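Side-chain contacts in beta-fructofuranosidase (Arabidopsis thaliana, PDB 2OXB), which hydrolyses terminal non-reducing beta-D-fructofuranoside residues, using sucrose and 1-kestose and, less well, neokestose and levan: residues S141-P146 with I172-K177; T147-G152 with W157-G162; P188-Y191 with M197-C200; P201-V206 with D252-D257. The protein carries 1 engineered substitution. All coordinates share one frame; numbering follows the deposited sequence.

Interaction 1 of 4, residues S141-P146 with I172-K177. With FRU (beta-D-fructofuranose), chain B.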
loop_
_atom_site.group_PDB
_atom_site.type_symbol
_atom_site.label_atom_id
_atom_site.label_comp_id
_atom_site.label_asym_id
_atom_site.label_seq_id
_atom_site.Cartn_x
_atom_site.Cartn_y
_atom_site.Cartn_z
ATOM N N SER A 141 25.092 -5.681 5.768
ATOM C CA SER A 141 24.154 -6.236 4.800
ATOM C C SER A 141 22.723 -6.043 5.277
ATOM O O SER A 141 21.802 -6.684 4.779
ATOM C CB SER A 141 24.423 -7.725 4.592
ATOM O OG SER A 141 25.708 -7.924 4.047
ATOM N N SER A 142 22.550 -5.163 6.255
ATOM C CA SER A 142 21.235 -4.873 6.795
ATOM C C SER A 142 21.164 -3.453 7.340
ATOM O O SER A 142 20.876 -3.250 8.518
ATOM C CB SER A 142 20.876 -5.883 7.888
ATOM O OG SER A 142 19.839 -6.753 7.434
ATOM N N PHE A 143 21.416 -2.479 6.462
ATOM C CA PHE A 143 21.403 -1.047 6.802
ATOM C C PHE A 143 20.973 -0.218 5.582
ATOM O O PHE A 143 21.773 0.520 4.993
ATOM C CB PHE A 143 22.801 -0.603 7.258
ATOM C CG PHE A 143 22.901 0.858 7.606
ATOM C CD1 PHE A 143 22.048 1.426 8.548
ATOM C CD2 PHE A 143 23.878 1.651 7.032
ATOM C CE1 PHE A 143 22.173 2.770 8.919
ATOM C CE2 PHE A 143 24.015 2.994 7.394
ATOM C CZ PHE A 143 23.160 3.551 8.339
ATOM N N ARG A 144 19.701 -0.333 5.220
ATOM C CA ARG A 144 19.197 0.374 4.060
ATOM C C ARG A 144 17.795 0.939 4.245
ATOM O O ARG A 144 17.179 0.797 5.306
ATOM C CB ARG A 144 19.214 -0.563 2.835
ATOM C CG ARG A 144 17.884 -1.260 2.512
ATOM C CD ARG A 144 17.607 -2.505 3.339
ATOM N NE ARG A 144 18.421 -3.646 2.933
ATOM C CZ ARG A 144 18.350 -4.843 3.496
ATOM N NH1 ARG A 144 17.505 -5.049 4.484
ATOM N NH2 ARG A 144 19.126 -5.826 3.074
ATOM N N ASP A 145 17.316 1.592 3.187
ATOM C CA ASP A 145 15.988 2.175 3.141
ATOM C C ASP A 145 15.754 3.370 4.035
ATOM O O ASP A 145 14.924 3.332 4.937
ATOM C CB ASP A 145 14.965 1.097 3.430
ATOM C CG ASP A 145 15.093 -0.056 2.483
ATOM O OD1 ASP A 145 15.706 0.143 1.418
ATOM O OD2 ASP A 145 14.586 -1.150 2.794
ATOM N N PRO A 146 16.495 4.456 3.791
ATOM C CA PRO A 146 16.357 5.679 4.581
ATOM C C PRO A 146 15.065 6.401 4.238
ATOM O O PRO A 146 14.677 6.522 3.073
ATOM C CB PRO A 146 17.592 6.488 4.196
ATOM C CG PRO A 146 17.814 6.086 2.772
ATOM C CD PRO A 146 17.585 4.584 2.806
ATOM N N ILE A 172 17.501 2.704 12.883
ATOM C CA ILE A 172 18.620 3.518 13.337
ATOM C C ILE A 172 18.492 4.957 12.890
ATOM O O ILE A 172 18.316 5.234 11.707
ATOM C CB ILE A 172 19.953 2.979 12.813
ATOM C CG1 ILE A 172 20.173 1.559 13.346
ATOM C CG2 ILE A 172 21.094 3.925 13.218
ATOM C CD1 ILE A 172 21.393 0.886 12.786
ATOM N N THR A 173 18.597 5.887 13.824
ATOM C CA THR A 173 18.472 7.280 13.446
ATOM C C THR A 173 19.797 8.024 13.449
ATOM O O THR A 173 20.713 7.691 14.195
ATOM C CB THR A 173 17.465 7.999 14.357
ATOM O OG1 THR A 173 17.613 9.414 14.209
ATOM C CG2 THR A 173 17.667 7.598 15.800
ATOM N N TYR A 174 19.901 9.019 12.579
ATOM C CA TYR A 174 21.104 9.832 12.473
ATOM C C TYR A 174 20.692 11.289 12.525
ATOM O O TYR A 174 19.885 11.732 11.712
ATOM C CB TYR A 174 21.825 9.614 11.137
ATOM C CG TYR A 174 22.797 8.465 11.074
ATOM C CD1 TYR A 174 22.345 7.154 10.967
ATOM C CD2 TYR A 174 24.174 8.697 11.084
ATOM C CE1 TYR A 174 23.234 6.090 10.869
ATOM C CE2 TYR A 174 25.080 7.645 10.994
ATOM C CZ TYR A 174 24.602 6.337 10.887
ATOM O OH TYR A 174 25.481 5.271 10.812
ATOM N N THR A 175 21.234 12.031 13.480
ATOM C CA THR A 175 20.929 13.449 13.571
ATOM C C THR A 175 21.916 14.126 12.631
ATOM O O THR A 175 23.042 13.656 12.462
ATOM C CB THR A 175 21.118 13.996 15.017
ATOM O OG1 THR A 175 22.438 13.691 15.490
ATOM C CG2 THR A 175 20.091 13.376 15.956
ATOM N N SER A 176 21.494 15.217 12.004
ATOM C CA SER A 176 22.372 15.937 11.087
ATOM C C SER A 176 22.483 17.396 11.468
ATOM O O SER A 176 21.492 18.053 11.776
ATOM C CB SER A 176 21.861 15.831 9.645
ATOM O OG SER A 176 22.758 16.431 8.729
ATOM N N LYS A 177 23.710 17.894 11.444
ATOM C CA LYS A 177 23.986 19.280 11.771
ATOM C C LYS A 177 23.257 20.167 10.766
ATOM O O LYS A 177 22.391 20.951 11.138
ATOM C CB LYS A 177 25.498 19.520 11.690
ATOM C CG LYS A 177 26.363 18.404 12.280
ATOM C CD LYS A 177 26.116 18.226 13.768
ATOM C CE LYS A 177 27.302 17.577 14.463
ATOM N NZ LYS A 177 28.504 18.461 14.535
HETATM C C1 FRU B . 12.060 -4.405 -0.543
HETATM C C2 FRU B . 13.580 -4.458 -0.744
HETATM C C3 FRU B . 14.277 -3.283 -0.031
HETATM C C4 FRU B . 15.467 -2.996 -0.900
HETATM C C5 FRU B . 14.932 -3.375 -2.281
HETATM C C6 FRU B . 15.927 -4.128 -3.141
HETATM O O1 FRU B . 11.707 -4.604 0.814
HETATM O O2 FRU B . 14.289 -5.705 -0.401
HETATM O O3 FRU B . 14.692 -3.588 1.298
HETATM O O4 FRU B . 15.848 -1.617 -0.847
HETATM O O5 FRU B . 13.808 -4.226 -2.104
HETATM O O6 FRU B . 16.943 -3.223 -3.537
#

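Interaction 2 of 4, residues T147-G152 with W157-G162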
loop_
_atom_site.group_PDB
_atom_site.type_symbol
_atom_site.label_atom_id
_atom_site.label_comp_id
_atom_site.label_asym_id
_atom_site.label_seq_id
_atom_site.Cartn_x
_atom_site.Cartn_y
_atom_site.Cartn_z
ATOM N N THR A 147 14.403 6.873 5.281
ATOM C CA THR A 147 13.145 7.595 5.173
ATOM C C THR A 147 13.384 9.056 4.820
ATOM O O THR A 147 14.514 9.506 4.634
ATOM C CB THR A 147 12.424 7.615 6.518
ATOM O OG1 THR A 147 13.149 8.465 7.421
ATOM C CG2 THR A 147 12.342 6.241 7.096
ATOM N N THR A 148 12.287 9.796 4.754
ATOM C CA THR A 148 12.348 11.213 4.495
ATOM C C THR A 148 12.896 11.786 5.798
ATOM O O THR A 148 12.756 11.180 6.871
ATOM C CB THR A 148 10.937 11.792 4.237
ATOM O OG1 THR A 148 10.421 11.277 3.005
ATOM C CG2 THR A 148 10.972 13.311 4.184
ATOM N N ALA A 149 13.500 12.963 5.703
ATOM C CA ALA A 149 14.092 13.613 6.862
ATOM C C ALA A 149 13.243 14.760 7.407
ATOM O O ALA A 149 12.702 15.572 6.651
ATOM C CB ALA A 149 15.493 14.107 6.507
ATOM N N TRP A 150 13.149 14.807 8.735
ATOM C CA TRP A 150 12.388 15.818 9.455
ATOM C C TRP A 150 13.290 16.565 10.436
ATOM O O TRP A 150 14.036 15.956 11.212
ATOM C CB TRP A 150 11.244 15.154 10.208
ATOM C CG TRP A 150 11.702 14.177 11.258
ATOM C CD1 TRP A 150 11.847 14.417 12.601
ATOM C CD2 TRP A 150 12.043 12.794 11.058
ATOM N NE1 TRP A 150 12.244 13.271 13.242
ATOM C CE2 TRP A 150 12.371 12.260 12.323
ATOM C CE3 TRP A 150 12.096 11.956 9.935
ATOM C CZ2 TRP A 150 12.748 10.922 12.496
ATOM C CZ3 TRP A 150 12.470 10.629 10.101
ATOM C CH2 TRP A 150 12.792 10.122 11.372
ATOM N N LEU A 151 13.197 17.890 10.385
ATOM C CA LEU A 151 13.977 18.806 11.216
ATOM C C LEU A 151 13.942 18.501 12.714
ATOM O O LEU A 151 14.597 17.575 13.192
ATOM C CB LEU A 151 13.478 20.233 10.983
ATOM C CG LEU A 151 14.322 21.376 11.554
ATOM C CD1 LEU A 151 15.667 21.428 10.817
ATOM C CD2 LEU A 151 13.563 22.699 11.396
ATOM N N GLY A 152 13.181 19.306 13.451
ATOM C CA GLY A 152 13.066 19.116 14.883
ATOM C C GLY A 152 12.781 20.416 15.605
ATOM O O GLY A 152 12.573 21.456 14.975
ATOM N N TRP A 157 18.516 17.792 12.011
ATOM C CA TRP A 157 17.707 17.014 11.086
ATOM C C TRP A 157 17.719 15.557 11.531
ATOM O O TRP A 157 18.759 15.023 11.908
ATOM C CB TRP A 157 18.243 17.131 9.653
ATOM C CG TRP A 157 17.860 18.410 8.968
ATOM C CD1 TRP A 157 18.559 19.591 8.957
ATOM C CD2 TRP A 157 16.660 18.648 8.228
ATOM N NE1 TRP A 157 17.863 20.547 8.256
ATOM C CE2 TRP A 157 16.695 19.996 7.798
ATOM C CE3 TRP A 157 15.555 17.853 7.888
ATOM C CZ2 TRP A 157 15.663 20.568 7.041
ATOM C CZ3 TRP A 157 14.526 18.421 7.137
ATOM C CH2 TRP A 157 14.591 19.770 6.722
ATOM N N ARG A 158 16.558 14.916 11.498
ATOM C CA ARG A 158 16.474 13.523 11.913
ATOM C C ARG A 158 15.947 12.646 10.784
ATOM O O ARG A 158 15.157 13.091 9.952
ATOM C CB ARG A 158 15.586 13.388 13.168
ATOM C CG ARG A 158 16.166 14.046 14.444
ATOM C CD ARG A 158 15.180 15.030 15.066
ATOM N NE ARG A 158 15.725 15.806 16.188
ATOM C CZ ARG A 158 15.848 15.363 17.441
ATOM N NH1 ARG A 158 15.467 14.133 17.760
ATOM N NH2 ARG A 158 16.342 16.159 18.382
ATOM N N VAL A 159 16.432 11.408 10.744
ATOM C CA VAL A 159 16.018 10.419 9.753
ATOM C C VAL A 159 16.294 9.043 10.355
ATOM O O VAL A 159 17.074 8.922 11.300
ATOM C CB VAL A 159 16.795 10.553 8.418
ATOM C CG1 VAL A 159 18.229 10.058 8.568
ATOM C CG2 VAL A 159 16.079 9.771 7.332
ATOM N N ILE A 160 15.645 8.011 9.833
ATOM C CA ILE A 160 15.855 6.671 10.355
ATOM C C ILE A 160 16.129 5.673 9.239
ATOM O O ILE A 160 15.681 5.841 8.099
ATOM C CB ILE A 160 14.642 6.195 11.153
ATOM C CG1 ILE A 160 13.383 6.345 10.305
ATOM C CG2 ILE A 160 14.542 6.977 12.473
ATOM C CD1 ILE A 160 12.149 5.763 10.936
ATOM N N ILE A 161 16.871 4.627 9.567
ATOM C CA ILE A 161 17.204 3.621 8.578
ATOM C C ILE A 161 16.787 2.273 9.110
ATOM O O ILE A 161 16.691 2.087 10.316
ATOM C CB ILE A 161 18.718 3.635 8.267
ATOM C CG1 ILE A 161 19.107 4.993 7.678
ATOM C CG2 ILE A 161 19.063 2.555 7.263
ATOM C CD1 ILE A 161 19.179 6.099 8.698
ATOM N N GLY A 162 16.534 1.335 8.211
ATOM C CA GLY A 162 16.107 0.026 8.649
ATOM C C GLY A 162 17.241 -0.956 8.839
ATOM O O GLY A 162 18.009 -1.220 7.909
#

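Interaction 3 of 4, residues P188-Y191 with M197-C200. Engineered in segment 197-200: Gln199 (natural residue Glu). With GLC (alpha-D-glucopyranose), chain C; FRU (beta-D-fructofuranose), chain B.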
loop_
_atom_site.group_PDB
_atom_site.type_symbol
_atom_site.label_atom_id
_atom_site.label_comp_id
_atom_site.label_asym_id
_atom_site.label_seq_id
_atom_site.Cartn_x
_atom_site.Cartn_y
_atom_site.Cartn_z
ATOM N N PRO A 188 17.723 3.769 18.706
ATOM C CA PRO A 188 16.752 3.730 17.605
ATOM C C PRO A 188 15.444 4.404 17.985
ATOM O O PRO A 188 15.033 4.361 19.138
ATOM C CB PRO A 188 16.572 2.237 17.368
ATOM C CG PRO A 188 16.717 1.678 18.753
ATOM C CD PRO A 188 17.923 2.421 19.271
ATOM N N LEU A 189 14.780 5.022 17.021
ATOM C CA LEU A 189 13.523 5.670 17.335
ATOM C C LEU A 189 12.669 4.655 18.078
ATOM O O LEU A 189 11.991 4.987 19.053
ATOM C CB LEU A 189 12.810 6.104 16.063
ATOM C CG LEU A 189 11.509 6.848 16.331
ATOM C CD1 LEU A 189 11.736 8.356 16.275
ATOM C CD2 LEU A 189 10.500 6.427 15.307
ATOM N N HIS A 190 12.710 3.415 17.598
ATOM C CA HIS A 190 11.968 2.311 18.205
ATOM C C HIS A 190 12.604 0.991 17.776
ATOM O O HIS A 190 13.655 0.987 17.146
ATOM C CB HIS A 190 10.493 2.339 17.781
ATOM C CG HIS A 190 9.613 1.460 18.617
ATOM N ND1 HIS A 190 9.349 1.719 19.946
ATOM C CD2 HIS A 190 9.001 0.287 18.334
ATOM C CE1 HIS A 190 8.620 0.736 20.446
ATOM N NE2 HIS A 190 8.397 -0.145 19.490
ATOM N N TYR A 191 11.966 -0.121 18.127
ATOM C CA TYR A 191 12.459 -1.449 17.780
ATOM C C TYR A 191 11.463 -2.469 18.327
ATOM O O TYR A 191 10.604 -2.132 19.138
ATOM C CB TYR A 191 13.843 -1.687 18.407
ATOM C CG TYR A 191 13.825 -1.835 19.919
ATOM C CD1 TYR A 191 13.531 -3.063 20.521
ATOM C CD2 TYR A 191 14.033 -0.730 20.750
ATOM C CE1 TYR A 191 13.439 -3.183 21.910
ATOM C CE2 TYR A 191 13.942 -0.845 22.136
ATOM C CZ TYR A 191 13.644 -2.070 22.707
ATOM O OH TYR A 191 13.536 -2.173 24.074
ATOM N N MET A 197 14.409 -8.312 10.270
ATOM C CA MET A 197 14.847 -7.032 9.730
ATOM C C MET A 197 13.674 -6.076 9.562
ATOM O O MET A 197 12.533 -6.498 9.375
ATOM C CB MET A 197 15.496 -7.261 8.363
ATOM C CG MET A 197 15.825 -6.008 7.581
ATOM S SD MET A 197 17.352 -5.260 8.093
ATOM C CE MET A 197 17.478 -3.874 6.985
ATOM N N TRP A 198 13.967 -4.785 9.634
ATOM C CA TRP A 198 12.959 -3.757 9.444
ATOM C C TRP A 198 13.284 -3.066 8.138
ATOM O O TRP A 198 14.362 -2.484 7.997
ATOM C CB TRP A 198 13.016 -2.727 10.555
ATOM C CG TRP A 198 12.158 -3.035 11.730
ATOM C CD1 TRP A 198 11.752 -4.266 12.160
ATOM C CD2 TRP A 198 11.695 -2.095 12.701
ATOM N NE1 TRP A 198 11.071 -4.144 13.351
ATOM C CE2 TRP A 198 11.022 -2.821 13.702
ATOM C CE3 TRP A 198 11.793 -0.705 12.823
ATOM C CZ2 TRP A 198 10.446 -2.207 14.814
ATOM C CZ3 TRP A 198 11.221 -0.089 13.934
ATOM C CH2 TRP A 198 10.555 -0.844 14.913
ATOM N N GLN A 199 12.361 -3.124 7.181
ATOM C CA GLN A 199 12.579 -2.485 5.883
ATOM C C GLN A 199 11.664 -1.328 5.600
ATOM O O GLN A 199 10.705 -1.097 6.321
ATOM C CB GLN A 199 12.449 -3.496 4.745
ATOM C CG GLN A 199 13.701 -4.305 4.532
ATOM C CD GLN A 199 13.383 -5.723 4.165
ATOM O OE1 GLN A 199 12.834 -5.982 3.093
ATOM N NE2 GLN A 199 13.711 -6.663 5.061
ATOM N N CYS A 200 11.974 -0.609 4.528
ATOM C CA CYS A 200 11.186 0.551 4.107
ATOM C C CYS A 200 10.446 1.213 5.257
ATOM O O CYS A 200 9.215 1.175 5.315
ATOM C CB CYS A 200 10.182 0.159 3.014
ATOM S SG CYS A 200 10.936 -0.133 1.415
HETATM C C1 GLC C . 13.562 -6.852 0.161
HETATM C C2 GLC C . 14.511 -7.669 1.066
HETATM C C3 GLC C . 15.574 -8.423 0.261
HETATM C C4 GLC C . 14.831 -9.347 -0.702
HETATM C C5 GLC C . 13.922 -8.512 -1.637
HETATM C C6 GLC C . 13.117 -9.361 -2.632
HETATM O O2 GLC C . 15.122 -6.788 2.016
HETATM O O3 GLC C . 16.420 -9.187 1.129
HETATM O O4 GLC C . 15.789 -10.078 -1.463
HETATM O O5 GLC C . 12.964 -7.741 -0.868
HETATM O O6 GLC C . 12.371 -10.364 -1.926
HETATM C C1 FRU B . 12.060 -4.405 -0.543
HETATM C C2 FRU B . 13.580 -4.458 -0.744
HETATM C C3 FRU B . 14.277 -3.283 -0.031
HETATM C C4 FRU B . 15.467 -2.996 -0.900
HETATM C C5 FRU B . 14.932 -3.375 -2.281
HETATM C C6 FRU B . 15.927 -4.128 -3.141
HETATM O O1 FRU B . 11.707 -4.604 0.814
HETATM O O2 FRU B . 14.289 -5.705 -0.401
HETATM O O3 FRU B . 14.692 -3.588 1.298
HETATM O O4 FRU B . 15.848 -1.617 -0.847
HETATM O O5 FRU B . 13.808 -4.226 -2.104
HETATM O O6 FRU B . 16.943 -3.223 -3.537
#

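Interaction 4 of 4, residues P201-V206 with D252-D257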
loop_
_atom_site.group_PDB
_atom_site.type_symbol
_atom_site.label_atom_id
_atom_site.label_comp_id
_atom_site.label_asym_id
_atom_site.label_seq_id
_atom_site.Cartn_x
_atom_site.Cartn_y
_atom_site.Cartn_z
ATOM N N PRO A 201 11.195 1.805 6.206
ATOM C CA PRO A 201 10.579 2.480 7.352
ATOM C C PRO A 201 10.063 3.845 6.908
ATOM O O PRO A 201 10.631 4.490 6.016
ATOM C CB PRO A 201 11.736 2.608 8.346
ATOM C CG PRO A 201 12.918 2.821 7.440
ATOM C CD PRO A 201 12.666 1.773 6.353
ATOM N N ASP A 202 8.990 4.288 7.541
ATOM C CA ASP A 202 8.418 5.567 7.201
ATOM C C ASP A 202 7.892 6.197 8.465
ATOM O O ASP A 202 7.191 5.556 9.228
ATOM C CB ASP A 202 7.302 5.382 6.173
ATOM C CG ASP A 202 6.757 6.691 5.688
ATOM O OD1 ASP A 202 7.563 7.566 5.315
ATOM O OD2 ASP A 202 5.528 6.856 5.678
ATOM N N PHE A 203 8.249 7.449 8.699
ATOM C CA PHE A 203 7.801 8.120 9.902
ATOM C C PHE A 203 7.185 9.449 9.495
ATOM O O PHE A 203 7.812 10.234 8.781
ATOM C CB PHE A 203 8.982 8.329 10.849
ATOM C CG PHE A 203 8.580 8.703 12.234
ATOM C CD1 PHE A 203 7.948 7.774 13.059
ATOM C CD2 PHE A 203 8.848 9.975 12.724
ATOM C CE1 PHE A 203 7.588 8.101 14.362
ATOM C CE2 PHE A 203 8.498 10.327 14.019
ATOM C CZ PHE A 203 7.866 9.385 14.846
ATOM N N PHE A 204 5.950 9.677 9.953
ATOM C CA PHE A 204 5.168 10.884 9.638
ATOM C C PHE A 204 4.022 11.156 10.635
ATOM O O PHE A 204 3.427 10.228 11.186
ATOM C CB PHE A 204 4.567 10.754 8.221
ATOM C CG PHE A 204 3.553 9.653 8.098
ATOM C CD1 PHE A 204 2.234 9.849 8.512
ATOM C CD2 PHE A 204 3.931 8.392 7.638
ATOM C CE1 PHE A 204 1.317 8.804 8.470
ATOM C CE2 PHE A 204 3.014 7.339 7.592
ATOM C CZ PHE A 204 1.708 7.541 8.009
ATOM N N PRO A 205 3.689 12.443 10.858
ATOM C CA PRO A 205 2.622 12.853 11.772
ATOM C C PRO A 205 1.242 12.919 11.093
ATOM O O PRO A 205 1.142 13.023 9.868
ATOM C CB PRO A 205 3.085 14.231 12.216
ATOM C CG PRO A 205 3.593 14.788 10.938
ATOM C CD PRO A 205 4.407 13.628 10.354
ATOM N N VAL A 206 0.190 12.852 11.904
ATOM C CA VAL A 206 -1.182 12.957 11.412
ATOM C C VAL A 206 -2.004 13.727 12.455
ATOM O O VAL A 206 -1.934 13.457 13.654
ATOM C CB VAL A 206 -1.831 11.559 11.142
ATOM C CG1 VAL A 206 -1.154 10.887 9.959
ATOM C CG2 VAL A 206 -1.724 10.675 12.364
ATOM N N ASP A 252 14.062 11.151 21.596
ATOM C CA ASP A 252 13.938 10.907 20.166
ATOM C C ASP A 252 13.388 9.507 19.908
ATOM O O ASP A 252 13.767 8.830 18.943
ATOM C CB ASP A 252 15.311 11.060 19.501
ATOM C CG ASP A 252 16.201 12.086 20.209
ATOM O OD1 ASP A 252 15.693 13.159 20.612
ATOM O OD2 ASP A 252 17.417 11.824 20.358
ATOM N N LYS A 253 12.487 9.073 20.779
ATOM C CA LYS A 253 11.913 7.747 20.648
ATOM C C LYS A 253 10.458 7.793 20.251
ATOM O O LYS A 253 9.760 8.776 20.490
ATOM C CB LYS A 253 12.051 6.975 21.963
ATOM C CG LYS A 253 11.529 5.545 21.890
ATOM C CD LYS A 253 11.649 4.827 23.227
ATOM C CE LYS A 253 11.241 3.364 23.101
ATOM N NZ LYS A 253 9.862 3.210 22.543
ATOM N N PHE A 254 10.007 6.721 19.623
ATOM C CA PHE A 254 8.623 6.645 19.237
ATOM C C PHE A 254 7.886 5.813 20.272
ATOM O O PHE A 254 8.306 4.701 20.606
ATOM C CB PHE A 254 8.465 6.009 17.863
ATOM C CG PHE A 254 7.040 5.916 17.419
ATOM C CD1 PHE A 254 6.254 7.067 17.319
ATOM C CD2 PHE A 254 6.465 4.683 17.145
ATOM C CE1 PHE A 254 4.913 6.996 16.959
ATOM C CE2 PHE A 254 5.124 4.599 16.782
ATOM C CZ PHE A 254 4.343 5.765 16.689
ATOM N N VAL A 255 6.788 6.360 20.779
ATOM C CA VAL A 255 5.978 5.675 21.775
ATOM C C VAL A 255 4.589 5.340 21.219
ATOM O O VAL A 255 3.723 6.208 21.132
ATOM C CB VAL A 255 5.799 6.548 23.041
ATOM C CG1 VAL A 255 5.178 5.724 24.149
ATOM C CG2 VAL A 255 7.137 7.124 23.482
ATOM N N PRO A 256 4.362 4.076 20.830
ATOM C CA PRO A 256 3.055 3.683 20.293
ATOM C C PRO A 256 1.925 3.819 21.315
ATOM O O PRO A 256 2.163 3.844 22.523
ATOM C CB PRO A 256 3.281 2.232 19.869
ATOM C CG PRO A 256 4.344 1.756 20.815
ATOM C CD PRO A 256 5.295 2.935 20.837
ATOM N N ASP A 257 0.693 3.891 20.825
ATOM C CA ASP A 257 -0.447 4.024 21.712
ATOM C C ASP A 257 -0.724 2.786 22.540
ATOM O O ASP A 257 -0.424 1.656 22.140
ATOM C CB ASP A 257 -1.710 4.409 20.937
ATOM C CG ASP A 257 -1.775 5.881 20.636
ATOM O OD1 ASP A 257 -1.734 6.682 21.587
ATOM O OD2 ASP A 257 -1.864 6.245 19.449
#

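Interaction 1 of 4, residues S141-P146 with I172-K177
Phe143, which directly precedes the Arg144-Asp145-Pro146 (RDP) motif of family 32 glycoside hydrolases, packs against Ile172 and Tyr174 on strand 168-176. Its CG stands anti to the backbone N (chi1 179°), carrying the ring toward the strand. The leading rim atom, CZ, comes to 3.6 Å from Tyr174 CE1, which lies at the edge of the Phe143 ring, near its plane. Farther back on the same ring, Phe143 CD1 meets Ile172 CD1 at 4.3 Å. The contact is apolar and buries 122 Å² over the two segments.

Asp145 and, more loosely, Arg144 face the sugar. Asp145 OD1 accepts a hydrogen bond from O4 of the bound fructose at 2.9 Å, and Asp145 OD2 accepts one from fructose O3, also at 2.9 Å, so the carboxylate spans two neighbouring hydroxyls. OD2 is also hydrogen-bonded to Cys200 N. With an alanine here, both fructose hydroxyls and the Cys200 amide would probably lose these acceptors, and the furanose would be less firmly placed. Arg144 CD passes 3.7 Å from fructose O3.

Around the contact, Phe143 also touches Ile161 and Ser163 of strand 157-165, which lies beside strand 168-176, and Gln105 of strand 103-110.

Interaction 2 of 4, residues T147-G152 with W157-G162
Arg158 O is approached by two groups of the 147-152 segment: it accepts the Trp150 N-H at 2.9 Å and makes a CA-H...O contact with Ala149 CA at 3.3 Å. It also sits above one face of the Trp150 indole. In return Arg158 N donates to Trp150 O at 2.7 Å, completing an antiparallel hydrogen-bonded pair. A longer bond joins Thr147 N to Ile160 O at 3.3 Å and 165°.

These bonds set the segment along the border of the three-stranded sheet 157-165, 168-176 and 182-192. An irregular fourth segment bridged to the edge of a three-stranded antiparallel sheet is consistent with a blade of the family 32 beta-propeller.

Two CH-pi contacts carry the side chains. Arg158 CB lies over the Trp150 five-membered ring, 3.7 Å from its centroid; the indole reaches back there because its CG stands between N and C (chi1 63°). Leu151 CD1 lies over the Trp157 five-membered ring, 3.6 Å from its centroid. At the far edge of Trp150, CH2 meets Ile160 CG2 at 3.8 Å, while Arg158 extends onward to a salt bridge with Asp252. At Thr147, OG1 donates to Thr148 O, and CG2 packs on Ile160 CG1.

Interaction 3 of 4, residues P188-Y191 with M197-C200
Trp198 sends its CB toward the 188-191 segment, and the indole follows that line until its six-membered rim meets the backbone of Tyr191 and the ring of His190. CG stands anti to the carbonyl carbon (chi1 -90°), a setting that directs the six-membered ring at these two residues. In the five-membered ring, NE1 has a weak hydrogen bond to Ser195 OG. Along the outer rim, CZ2 stands 3.7 Å from Tyr191 CA, and CH2, the foremost atom, comes to 3.5 Å from the same CA and 3.6 Å from Tyr191 N. CH2 also meets His190 CD2 at 3.9 Å, each atom lying at the other ring's edge, near its plane; this is an edge-to-edge meeting, not a stack. The imidazole's polar partner is Lys253 NZ, at His190 ND1.

Strand 198-199 thus has two faces, since the CB atoms of Trp198 and Gln199 point in opposite directions: one into the blade packing of the propeller, the other into the sucrose site. Replacing Trp198 by an alanine would probably open a gap beside Tyr191 and leave the His190 ring edge without its neighbour.

Gln199 is engineered; the natural residue is Glu. Its chain bends at chi2 (143°) and brings OE1 within bonding distance of both sugars, where it accepts hydrogen bonds from glucose O2 at 2.7 Å and from fructose O1 at 2.9 Å. Tyr275 OH is a third hydrogen-bond partner, and Gln199 CG packs 3.5 Å from fructose O3.

Interaction 4 of 4, residues P201-V206 with D252-D257
Phe203 meets Phe254, and along strand 201-206 it is the one residue that reaches across to the 252-257 segment. Before it, Pro201 packs on Thr147 and on the sugar-binding Asp145, and Asp202 OD2 is hydrogen-bonded to Thr279 OG1.

At Phe203 the CB points toward the other segment, and CG anti to the backbone N (chi1 -166°) extends the ring to its partner. The leading atom is CE1, 3.4 Å from Phe254 CD1 and 3.8 Å from Phe254 CG; CZ follows at 3.8 Å from the same CD1. With Phe254 CD1 at the edge of the Phe203 ring, centroids 5.4 Å apart and planes at 83°, this is the geometry of an offset edge-to-face pair: Phe203 offers its edge and Phe254 its face. Only side chains bridge the separation, since the nearest CA atoms, those of Phe203 and Phe254, are 9.5 Å apart. Phe204, next in sequence, lays its ring edge near Asp202 CG and Val206 CG1 of its own strand.

Across the contact, Phe254 also has Pro256 N over one face, and its carbonyl oxygen accepts a hydrogen bond from Lys253 NZ at 2.9 Å.

In the sheet, strands 226-234 and 240-248 lie between strands 201-207 and 253-256, and His228 touches both rings. Leu189 of strand 182-192 also packs on both, and Trp150 meets the Phe203 ring, which sets this sheet against its neighbour, consistent with adjoining blades of the family 32 beta-propeller.

Interactions 1 and 2 have centres about 8 Å apart and share neighbouring strands: Ile172 O lies 2.7 Å from Ile161 N, a probable hydrogen bond. Interactions 1 and 3 converge on the bound sucrose, whose fructose both touch; their centres are about 10 Å apart, and the Asp145 OD2 to Cys200 N bond (3.2 Å) joins them. Interaction 4 lies farther from the sugar, its Phe203 side chain about 12 Å from that of Asp145. The salt bridge between Arg158 NH1 and Asp252 OD1 (3.0 Å) ties it to interaction 2, and Leu189 O to Phe254 N (2.7 Å, a probable hydrogen bond) ties it to interaction 3, linking two neighbouring sheets.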